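Local coordinates for protein transcriptional regulator (PDB 7DWM) that binds the signal molecule 3,5-dimethylpyrazin-2-ol in a PAS domain and probably regulates transcription by binding DNA through a LuxR-type helix-turn-helix domain, at residues 38-41 with 42-46; 48-52 with 53-57; 166-169 with 170-174; 179-182 with 183-187. All coordinates share one frame; numbering follows the deposited sequence.

In the fold
The four contacts form two pairs at opposite sides of the chain's centre, one in the PAS domain and one in the LuxR-type helical domain. Interactions 1 and 2 adjoin: the first joins strand 37-40 to helix 42-47 by a buried asparagine cap, with Phe44 of the helix reaching the ligand, the second is a surface loop held by methionine packing. Interactions 3 and 4, with centres about 11 Å apart, lie on consecutive helices, 163-172 and 178-185, that pack together. Interaction 3 is largely buried and also meets the second subunit, whereas interaction 4 shows one apolar face inward and its polar end outward. Interactions 1 and 3 have centres about 39 Å apart.

Interaction 1 of 4, residues 38-41 with 42-46; sequences IYAN and QPFRE. With A1U (3,5-dimethylpyrazin-2-ol), chain C.
Asn41, just after strand 37-40, caps helix 42-47: its OD1 accepts from Phe44 N at 3.2 Å, the donor standing above the carbonyl plane and not on a lone pair. With CG between the backbone N and the carbonyl carbon (chi1 53°), the amide folds back against the first turn, and Asn41 CG comes to 3.5 Å from Pro43 CD, the two side chains crossing at about a right angle. Further bonds of the amide itself fix its rotation. ND2 donates to Phe21 O and Asp26 O while OD1 also accepts from Trp28 N, so the buried amide is satisfied at both ends. The backbone of Asn41 adds a nearly straight bond, Arg45 N to Asn41 O at 3.1 Å (176°). Beside this cap the packing is close and apolar: Ala40 CB meets Phe44 CD1 at 3.5 Å. Phe44 reaches on past it, and the ring edge meets the ligand, with CE2 3.2 Å from NAD of 3,5-dimethylpyrazin-2-ol; Phe37 and Phe122 meet the same ring. The outer side is looser. Arg45, bent at chi3, curls back so that NH1 makes a weak bond to Ala40 O (3.1 Å, 131°), while Gln42 CA lies over one guanidinium face. Tyr39 OH stays 4.4 Å from Arg45 NH1, and the exposed Gln42 side chain runs outward, extended, with CB alone near Asn41. The arrangement is an asparagine N-cap at the strand-to-helix junction of a PAS fold, with Phe44 of the first helical turn lining the ligand pocket.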
loop_
_atom_site.group_PDB
_atom_site.type_symbol
_atom_site.label_atom_id
_atom_site.label_comp_id
_atom_site.label_asym_id
_atom_site.label_seq_id
_atom_site.Cartn_x
_atom_site.Cartn_y
_atom_site.Cartn_z
ATOM N N ILE A 38 20.599 10.332 13.192
ATOM C CA ILE A 38 21.100 11.671 12.905
ATOM C C ILE A 38 20.008 12.719 13.100
ATOM O O ILE A 38 20.267 13.804 13.621
ATOM C CB ILE A 38 21.740 11.777 11.501
ATOM C CG1 ILE A 38 23.017 10.923 11.390
ATOM C CG2 ILE A 38 22.054 13.255 11.179
ATOM C CD1 ILE A 38 22.857 9.559 10.902
ATOM N N TYR A 39 18.779 12.413 12.697
ATOM C CA TYR A 39 17.656 13.278 13.026
ATOM C C TYR A 39 16.363 12.480 12.963
ATOM O O TYR A 39 16.266 11.477 12.252
ATOM C CB TYR A 39 17.556 14.488 12.090
ATOM C CG TYR A 39 16.379 15.373 12.430
ATOM C CD1 TYR A 39 15.237 15.381 11.634
ATOM C CD2 TYR A 39 16.396 16.174 13.566
ATOM C CE1 TYR A 39 14.140 16.175 11.959
ATOM C CE2 TYR A 39 15.318 16.976 13.895
ATOM C CZ TYR A 39 14.194 16.977 13.089
ATOM O OH TYR A 39 13.128 17.783 13.413
ATOM N N ALA A 40 15.374 12.948 13.721
ATOM C CA ALA A 40 14.013 12.440 13.658
ATOM C C ALA A 40 13.096 13.587 14.042
ATOM O O ALA A 40 13.350 14.277 15.033
ATOM C CB ALA A 40 13.806 11.243 14.593
ATOM N N ASN A 41 12.056 13.806 13.243
ATOM C CA ASN A 41 11.149 14.914 13.485
ATOM C C ASN A 41 10.399 14.700 14.799
ATOM O O ASN A 41 10.509 13.656 15.449
ATOM C CB ASN A 41 10.168 15.062 12.321
ATOM C CG ASN A 41 9.450 13.763 11.992
ATOM O OD1 ASN A 41 9.748 12.714 12.562
ATOM N ND2 ASN A 41 8.500 13.830 11.067
ATOM N N GLN A 42 9.639 15.717 15.197
ATOM C CA GLN A 42 8.843 15.598 16.415
ATOM C C GLN A 42 7.805 14.481 16.353
ATOM O O GLN A 42 7.563 13.852 17.396
ATOM C CB GLN A 42 8.179 16.943 16.736
ATOM C CG GLN A 42 7.408 16.955 18.049
ATOM C CD GLN A 42 6.708 18.275 18.307
ATOM O OE1 GLN A 42 5.484 18.331 18.408
ATOM N NE2 GLN A 42 7.486 19.345 18.421
ATOM N N PRO A 43 7.160 14.187 15.214
ATOM C CA PRO A 43 6.281 13.000 15.178
ATOM C C PRO A 43 6.963 11.703 15.589
ATOM O O PRO A 43 6.424 10.966 16.429
ATOM C CB PRO A 43 5.821 12.969 13.714
ATOM C CG PRO A 43 5.790 14.398 13.320
ATOM C CD PRO A 43 6.948 15.048 14.034
ATOM N N PHE A 44 8.142 11.401 15.034
ATOM C CA PHE A 44 8.794 10.143 15.382
ATOM C C PHE A 44 9.222 10.131 16.840
ATOM O O PHE A 44 9.036 9.128 17.538
ATOM C CB PHE A 44 9.998 9.868 14.487
ATOM C CG PHE A 44 10.681 8.570 14.809
ATOM C CD1 PHE A 44 11.790 8.535 15.638
ATOM C CD2 PHE A 44 10.176 7.377 14.324
ATOM C CE1 PHE A 44 12.399 7.340 15.951
ATOM C CE2 PHE A 44 10.784 6.178 14.632
ATOM C CZ PHE A 44 11.895 6.159 15.449
ATOM N N ARG A 45 9.821 11.224 17.313
ATOM C CA ARG A 45 10.224 11.265 18.708
ATOM C C ARG A 45 9.024 11.224 19.641
ATOM O O ARG A 45 9.160 10.780 20.780
ATOM C CB ARG A 45 11.031 12.532 19.000
ATOM C CG ARG A 45 12.467 12.538 18.501
ATOM C CD ARG A 45 13.188 13.789 18.998
ATOM N NE ARG A 45 12.243 14.838 19.380
ATOM C CZ ARG A 45 11.946 15.894 18.630
ATOM N NH1 ARG A 45 12.523 16.054 17.446
ATOM N NH2 ARG A 45 11.071 16.793 19.063
ATOM N N GLU A 46 7.840 11.595 19.163
ATOM C CA GLU A 46 6.639 11.498 19.977
ATOM C C GLU A 46 5.976 10.132 19.906
ATOM O O GLU A 46 5.214 9.782 20.817
ATOM C CB GLU A 46 5.635 12.574 19.557
ATOM C CG GLU A 46 4.543 12.827 20.573
ATOM C CD GLU A 46 4.211 14.295 20.707
ATOM O OE1 GLU A 46 4.906 15.124 20.081
ATOM O OE2 GLU A 46 3.252 14.616 21.439
HETATM C CAB A1U C . 10.496 0.909 13.909
HETATM C CAC A1U C . 10.401 2.129 14.624
HETATM C CAE A1U C . 12.378 2.854 13.594
HETATM C CAF A1U C . 12.392 1.610 12.929
HETATM C CAG A1U C . 9.249 2.349 15.565
HETATM C CAH A1U C . 13.431 3.901 13.389
HETATM N NAA A1U C . 11.504 0.623 13.043
HETATM N NAD A1U C . 11.358 3.085 14.444
HETATM O OAI A1U C . 13.476 1.414 12.051
#

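Interaction 2 of 4, residues 48-52 with 53-57; sequences VGMKN and RNVEG
Met50 curls against Arg53 and Val55, and its contacts can be traced outward atom by atom. Met50 CB lies 3.5 Å from Arg53 O. CG is set anti to the carbonyl carbon, and bends at chi2 (-68°) and chi3 (76°) then fold the chain over the arginine. The sulfur meets two partners: Met50 SD is 3.6 Å from Arg53 CD and equally 3.6 Å from Val55 CG2. At the tip, Met50 CE packs at 3.5 Å on Arg53 CD and reaches NH1, approaching the guanidinium obliquely. Arg53 thus gives the thioether mainly its aliphatic CG and CD, while its charged end is directed elsewhere, NH1 forming a salt bridge with Asp64. Met63 touches both side chains, and Arg45 of helix 42-47 also packs on Met50, which is buried although the contact lies at the surface. The backbone folds tightly here, with a weak bond of 2.8 Å from Lys51 N to Gly49 O. That places Met50, whose side chain is about 10 Å from the bound ligand, at the centre of an inverse gamma turn, in the loop that follows helix 42-47 of the PAS fold.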
loop_
_atom_site.group_PDB
_atom_site.type_symbol
_atom_site.label_atom_id
_atom_site.label_comp_id
_atom_site.label_asym_id
_atom_site.label_seq_id
_atom_site.Cartn_x
_atom_site.Cartn_y
_atom_site.Cartn_z
ATOM N N VAL A 48 7.769 7.279 19.892
ATOM C CA VAL A 48 8.535 6.747 21.010
ATOM C C VAL A 48 8.282 7.734 22.146
ATOM O O VAL A 48 7.740 8.821 21.914
ATOM C CB VAL A 48 10.023 6.606 20.631
ATOM C CG1 VAL A 48 10.885 6.138 21.805
ATOM C CG2 VAL A 48 10.176 5.648 19.455
ATOM N N GLY A 49 8.648 7.376 23.374
ATOM C CA GLY A 49 8.384 8.200 24.544
ATOM C C GLY A 49 9.067 9.557 24.563
ATOM O O GLY A 49 8.940 10.307 25.537
ATOM N N MET A 50 9.787 9.891 23.488
ATOM C CA MET A 50 10.633 11.090 23.431
ATOM C C MET A 50 9.811 12.327 23.068
ATOM O O MET A 50 10.079 13.052 22.109
ATOM C CB MET A 50 11.770 10.855 22.445
ATOM C CG MET A 50 12.453 9.490 22.575
ATOM S SD MET A 50 13.415 9.219 24.097
ATOM C CE MET A 50 12.132 8.937 25.305
ATOM N N LYS A 51 8.775 12.572 23.873
ATOM C CA LYS A 51 7.841 13.711 23.659
ATOM C C LYS A 51 8.621 15.019 23.547
ATOM O O LYS A 51 8.571 15.647 22.484
ATOM C CB LYS A 51 6.859 13.827 24.825
ATOM C CG LYS A 51 5.492 14.391 24.476
ATOM C CD LYS A 51 5.538 15.798 23.959
ATOM C CE LYS A 51 4.200 16.497 24.059
ATOM N NZ LYS A 51 3.457 16.101 25.277
ATOM N N ASN A 52 9.241 15.453 24.639
ATOM C CA ASN A 52 10.034 16.674 24.598
ATOM C C ASN A 52 11.531 16.463 24.749
ATOM O O ASN A 52 12.292 17.415 24.540
ATOM C CB ASN A 52 9.548 17.677 25.652
ATOM C CG ASN A 52 9.144 17.017 26.950
ATOM O OD1 ASN A 52 9.521 15.880 27.234
ATOM N ND2 ASN A 52 8.361 17.732 27.746
ATOM N N ARG A 53 11.936 15.283 25.228
ATOM C CA ARG A 53 13.392 15.016 25.331
ATOM C C ARG A 53 13.839 14.813 23.891
ATOM O O ARG A 53 13.303 13.938 23.236
ATOM C CB ARG A 53 13.728 13.915 26.340
ATOM C CG ARG A 53 13.537 12.492 25.849
ATOM C CD ARG A 53 13.953 11.466 26.890
ATOM N NE ARG A 53 13.271 11.692 28.155
ATOM C CZ ARG A 53 12.583 10.780 28.826
ATOM N NH1 ARG A 53 12.480 9.545 28.368
ATOM N NH2 ARG A 53 12.001 11.106 29.962
ATOM N N ASN A 54 14.834 15.568 23.454
ATOM C CA ASN A 54 15.199 15.622 22.018
ATOM C C ASN A 54 16.234 14.575 21.639
ATOM O O ASN A 54 16.683 14.685 20.510
ATOM C CB ASN A 54 15.934 16.922 21.692
ATOM C CG ASN A 54 15.039 18.129 21.537
ATOM O OD1 ASN A 54 14.196 18.396 22.385
ATOM N ND2 ASN A 54 15.233 18.877 20.467
ATOM N N VAL A 55 16.459 13.548 22.456
ATOM C CA VAL A 55 17.622 12.622 22.282
ATOM C C VAL A 55 17.812 12.121 20.841
ATOM O O VAL A 55 16.860 11.671 20.213
ATOM C CB VAL A 55 17.542 11.453 23.280
ATOM C CG1 VAL A 55 18.743 11.422 24.208
ATOM C CG2 VAL A 55 16.261 11.490 24.088
ATOM N N GLU A 56 19.062 12.243 20.382
ATOM C CA GLU A 56 19.581 11.898 19.032
ATOM C C GLU A 56 21.007 11.371 19.170
ATOM O O GLU A 56 21.677 11.746 20.135
ATOM C CB GLU A 56 19.736 13.113 18.118
ATOM C CG GLU A 56 19.322 14.448 18.707
ATOM C CD GLU A 56 19.852 14.800 20.082
ATOM O OE1 GLU A 56 19.548 15.904 20.558
ATOM O OE2 GLU A 56 20.471 13.919 20.699
ATOM N N GLY A 57 21.454 10.585 18.191
ATOM C CA GLY A 57 22.796 9.976 18.190
ATOM C C GLY A 57 22.801 8.616 18.868
ATOM O O GLY A 57 23.844 7.957 18.855
#

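Interaction 3 of 4, residues 166-169 with 170-174; sequences ELVL and FFLLR
Leu169 and Leu173, one helical turn apart, cross at a slant, with Leu169 CG 4.0 Å from Leu173 CD1. Val168 and Leu172 repeat the spacing on the neighbouring ridge, Val168 CG1 lying 4.3 Å from Leu172 CG. Four backbone bonds, from Phe170 N to Glu166 O through Leu173 N to Leu169 O, hold these ridges in step. The two aromatic residues part by their first torsions: Phe170 swings its CG opposite its own N (chi1 -174°), whereas Phe171 keeps it beside N (chi1 -72°). Their rings are therefore turned so that the edge of Phe170 addresses a face of Phe171, off its centre. Arg174 then returns over a face of Phe170, its guanidinium centred above Phe170 CE2. Arg174 NH1 donates to Phe170 O at 3.1 Å, on a lone pair and within the guanidinium plane, which holds that group flat over the ring; NH2 bonds Tyr221 O, and NE makes a salt bridge with Glu135 of the second subunit. Val138 and Leu143 of that subunit pack on Phe170 and Phe171. Val168 faces helix 189-203, and Leu173 faces helix 208-217, as expected of the first helix in a four-helix LuxR-type DNA-binding domain.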
loop_
_atom_site.group_PDB
_atom_site.type_symbol
_atom_site.label_atom_id
_atom_site.label_comp_id
_atom_site.label_asym_id
_atom_site.label_seq_id
_atom_site.Cartn_x
_atom_site.Cartn_y
_atom_site.Cartn_z
ATOM N N GLU A 166 -12.530 -17.401 13.156
ATOM C CA GLU A 166 -11.955 -16.255 12.461
ATOM C C GLU A 166 -10.832 -16.684 11.524
ATOM O O GLU A 166 -10.741 -16.196 10.392
ATOM C CB GLU A 166 -11.460 -15.221 13.472
ATOM C CG GLU A 166 -12.573 -14.348 14.038
ATOM C CD GLU A 166 -12.053 -13.120 14.761
ATOM O OE1 GLU A 166 -10.923 -13.171 15.289
ATOM O OE2 GLU A 166 -12.778 -12.104 14.802
ATOM N N LEU A 167 -9.963 -17.593 11.978
ATOM C CA LEU A 167 -8.894 -18.092 11.112
ATOM C C LEU A 167 -9.466 -18.810 9.892
ATOM O O LEU A 167 -9.053 -18.566 8.744
ATOM C CB LEU A 167 -7.984 -19.031 11.901
ATOM C CG LEU A 167 -6.600 -18.519 12.304
ATOM C CD1 LEU A 167 -6.720 -17.467 13.388
ATOM C CD2 LEU A 167 -5.724 -19.665 12.776
ATOM N N VAL A 168 -10.415 -19.719 10.134
ATOM C CA VAL A 168 -11.027 -20.487 9.057
ATOM C C VAL A 168 -11.669 -19.557 8.039
ATOM O O VAL A 168 -11.534 -19.759 6.829
ATOM C CB VAL A 168 -12.045 -21.495 9.627
ATOM C CG1 VAL A 168 -12.885 -22.098 8.511
ATOM C CG2 VAL A 168 -11.327 -22.587 10.403
ATOM N N LEU A 169 -12.367 -18.520 8.505
ATOM C CA LEU A 169 -13.019 -17.602 7.577
ATOM C C LEU A 169 -12.003 -16.747 6.827
ATOM O O LEU A 169 -12.177 -16.481 5.631
ATOM C CB LEU A 169 -14.021 -16.721 8.322
ATOM C CG LEU A 169 -14.885 -15.841 7.417
ATOM C CD1 LEU A 169 -15.737 -16.723 6.529
ATOM C CD2 LEU A 169 -15.750 -14.909 8.244
ATOM N N PHE A 170 -10.956 -16.280 7.519
ATOM C CA PHE A 170 -9.876 -15.555 6.856
ATOM C C PHE A 170 -9.346 -16.339 5.667
ATOM O O PHE A 170 -9.141 -15.785 4.580
ATOM C CB PHE A 170 -8.746 -15.261 7.850
ATOM C CG PHE A 170 -7.647 -14.388 7.291
ATOM C CD1 PHE A 170 -6.556 -14.945 6.640
ATOM C CD2 PHE A 170 -7.711 -13.009 7.417
ATOM C CE1 PHE A 170 -5.554 -14.141 6.124
ATOM C CE2 PHE A 170 -6.712 -12.202 6.905
ATOM C CZ PHE A 170 -5.634 -12.768 6.258
ATOM N N PHE A 171 -9.123 -17.638 5.851
ATOM C CA PHE A 171 -8.564 -18.407 4.743
ATOM C C PHE A 171 -9.626 -18.864 3.744
ATOM O O PHE A 171 -9.304 -19.083 2.572
ATOM C CB PHE A 171 -7.746 -19.576 5.283
ATOM C CG PHE A 171 -6.446 -19.146 5.896
ATOM C CD1 PHE A 171 -5.505 -18.467 5.137
ATOM C CD2 PHE A 171 -6.176 -19.383 7.233
ATOM C CE1 PHE A 171 -4.312 -18.048 5.696
ATOM C CE2 PHE A 171 -4.984 -18.971 7.795
ATOM C CZ PHE A 171 -4.051 -18.303 7.026
ATOM N N LEU A 172 -10.881 -19.009 4.175
ATOM C CA LEU A 172 -11.964 -19.296 3.238
ATOM C C LEU A 172 -12.140 -18.154 2.246
ATOM O O LEU A 172 -12.232 -18.375 1.033
ATOM C CB LEU A 172 -13.265 -19.543 4.003
ATOM C CG LEU A 172 -13.668 -20.968 4.385
ATOM C CD1 LEU A 172 -15.161 -21.006 4.642
ATOM C CD2 LEU A 172 -13.279 -21.976 3.310
ATOM N N LEU A 173 -12.196 -16.919 2.751
ATOM C CA LEU A 173 -12.311 -15.738 1.903
ATOM C C LEU A 173 -11.100 -15.526 1.003
ATOM O O LEU A 173 -11.142 -14.645 0.137
ATOM C CB LEU A 173 -12.526 -14.497 2.772
ATOM C CG LEU A 173 -13.812 -14.464 3.594
ATOM C CD1 LEU A 173 -13.818 -13.275 4.542
ATOM C CD2 LEU A 173 -15.024 -14.429 2.680
ATOM N N ARG A 174 -10.026 -16.295 1.186
ATOM C CA ARG A 174 -8.791 -16.116 0.434
ATOM C C ARG A 174 -8.483 -17.311 -0.466
ATOM O O ARG A 174 -7.317 -17.598 -0.751
ATOM C CB ARG A 174 -7.626 -15.839 1.383
ATOM C CG ARG A 174 -7.265 -14.363 1.492
ATOM C CD ARG A 174 -6.947 -13.956 2.926
ATOM N NE ARG A 174 -7.075 -12.514 3.123
ATOM C CZ ARG A 174 -8.046 -11.942 3.827
ATOM N NH1 ARG A 174 -8.972 -12.691 4.410
ATOM N NH2 ARG A 174 -8.092 -10.621 3.951
#

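Interaction 4 of 4, residues 179-182 with 183-187; sequences KDIA and GMLGR
Asp180 O accepts from Met184 N at 2.9 Å, a length shared by the i to i+4 bonds on either side of it, Gly183 N to Lys179 O and Leu185 N to Ile181 O. These bonds close the last turns of helix 178-185, which leads into helix 189-203 within the LuxR-type helix-turn-helix and ends in a Schellman motif. Gly186 leaves the helix with a positive phi (64°), and its N bonds Gly183 O at 3.3 Å. The chain then doubles back, so that Arg187 N reaches Ala182 O at 3.1 Å, in the carbonyl plane and on a lone pair. Ala182 CB, beside this wrap, packs on Pro189 and Ile192 of helix 189-203. On the inner side Met184, with CG anti to its carbonyl carbon and a bend at chi3, leaves the helix for Phe171 and for Leu143 of the second subunit. The polar side is exposed: Asp180 OD2 accepts a weak bond from Thr177 N, and Arg187 points its guanidinium away from the turn. Ile181 and Leu185 both face helix 163-172; they lie side by side, pointing the same way, with Ile181 CG2 3.9 Å from Leu185 CD1.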
loop_
_atom_site.group_PDB
_atom_site.type_symbol
_atom_site.label_atom_id
_atom_site.label_comp_id
_atom_site.label_asym_id
_atom_site.label_seq_id
_atom_site.Cartn_x
_atom_site.Cartn_y
_atom_site.Cartn_z
ATOM N N LYS A 179 -9.759 -28.587 2.972
ATOM C CA LYS A 179 -8.591 -29.443 3.158
ATOM C C LYS A 179 -7.311 -28.620 3.239
ATOM O O LYS A 179 -6.405 -28.943 4.019
ATOM C CB LYS A 179 -8.506 -30.451 2.013
ATOM C CG LYS A 179 -8.046 -31.831 2.423
ATOM C CD LYS A 179 -8.823 -32.899 1.680
ATOM C CE LYS A 179 -8.534 -32.845 0.187
ATOM N NZ LYS A 179 -7.082 -32.975 -0.124
ATOM N N ASP A 180 -7.239 -27.524 2.478
ATOM C CA ASP A 180 -6.110 -26.610 2.607
ATOM C C ASP A 180 -6.051 -26.015 4.006
ATOM O O ASP A 180 -4.981 -25.940 4.619
ATOM C CB ASP A 180 -6.205 -25.500 1.559
ATOM C CG ASP A 180 -6.057 -26.018 0.140
ATOM O OD1 ASP A 180 -5.478 -27.110 -0.045
ATOM O OD2 ASP A 180 -6.520 -25.327 -0.792
ATOM N N ILE A 181 -7.200 -25.577 4.523
ATOM C CA ILE A 181 -7.247 -25.006 5.865
ATOM C C ILE A 181 -6.906 -26.066 6.905
ATOM O O ILE A 181 -6.216 -25.785 7.893
ATOM C CB ILE A 181 -8.621 -24.360 6.114
ATOM C CG1 ILE A 181 -8.906 -23.325 5.019
ATOM C CG2 ILE A 181 -8.674 -23.725 7.497
ATOM C CD1 ILE A 181 -10.106 -22.447 5.284
ATOM N N ALA A 182 -7.396 -27.294 6.709
ATOM C CA ALA A 182 -7.015 -28.397 7.586
ATOM C C ALA A 182 -5.503 -28.561 7.631
ATOM O O ALA A 182 -4.924 -28.785 8.701
ATOM C CB ALA A 182 -7.681 -29.690 7.119
ATOM N N GLY A 183 -4.850 -28.460 6.473
ATOM C CA GLY A 183 -3.397 -28.497 6.451
ATOM C C GLY A 183 -2.778 -27.334 7.203
ATOM O O GLY A 183 -1.872 -27.514 8.021
ATOM N N MET A 184 -3.262 -26.119 6.932
ATOM C CA MET A 184 -2.656 -24.923 7.514
ATOM C C MET A 184 -2.795 -24.878 9.031
ATOM O O MET A 184 -1.916 -24.342 9.713
ATOM C CB MET A 184 -3.265 -23.668 6.892
ATOM C CG MET A 184 -3.109 -23.589 5.388
ATOM S SD MET A 184 -4.022 -22.215 4.669
ATOM C CE MET A 184 -2.748 -20.958 4.648
ATOM N N LEU A 185 -3.880 -25.422 9.581
ATOM C CA LEU A 185 -4.096 -25.399 11.024
ATOM C C LEU A 185 -3.783 -26.733 11.692
ATOM O O LEU A 185 -3.910 -26.842 12.915
ATOM C CB LEU A 185 -5.540 -24.995 11.350
ATOM C CG LEU A 185 -6.191 -23.821 10.614
ATOM C CD1 LEU A 185 -7.549 -23.520 11.229
ATOM C CD2 LEU A 185 -5.305 -22.585 10.637
ATOM N N GLY A 186 -3.366 -27.736 10.928
ATOM C CA GLY A 186 -2.973 -29.010 11.511
ATOM C C GLY A 186 -4.090 -29.757 12.206
ATOM O O GLY A 186 -3.858 -30.398 13.238
ATOM N N ARG A 187 -5.299 -29.702 11.657
ATOM C CA ARG A 187 -6.415 -30.489 12.153
ATOM C C ARG A 187 -7.000 -31.286 10.998
ATOM O O ARG A 187 -6.679 -31.055 9.830
ATOM C CB ARG A 187 -7.488 -29.608 12.808
ATOM C CG ARG A 187 -6.958 -28.728 13.932
ATOM C CD ARG A 187 -6.817 -29.501 15.240
ATOM N NE ARG A 187 -8.080 -30.093 15.674
ATOM C CZ ARG A 187 -8.630 -29.886 16.866
ATOM N NH1 ARG A 187 -9.785 -30.462 17.177
ATOM N NH2 ARG A 187 -8.028 -29.101 17.749
#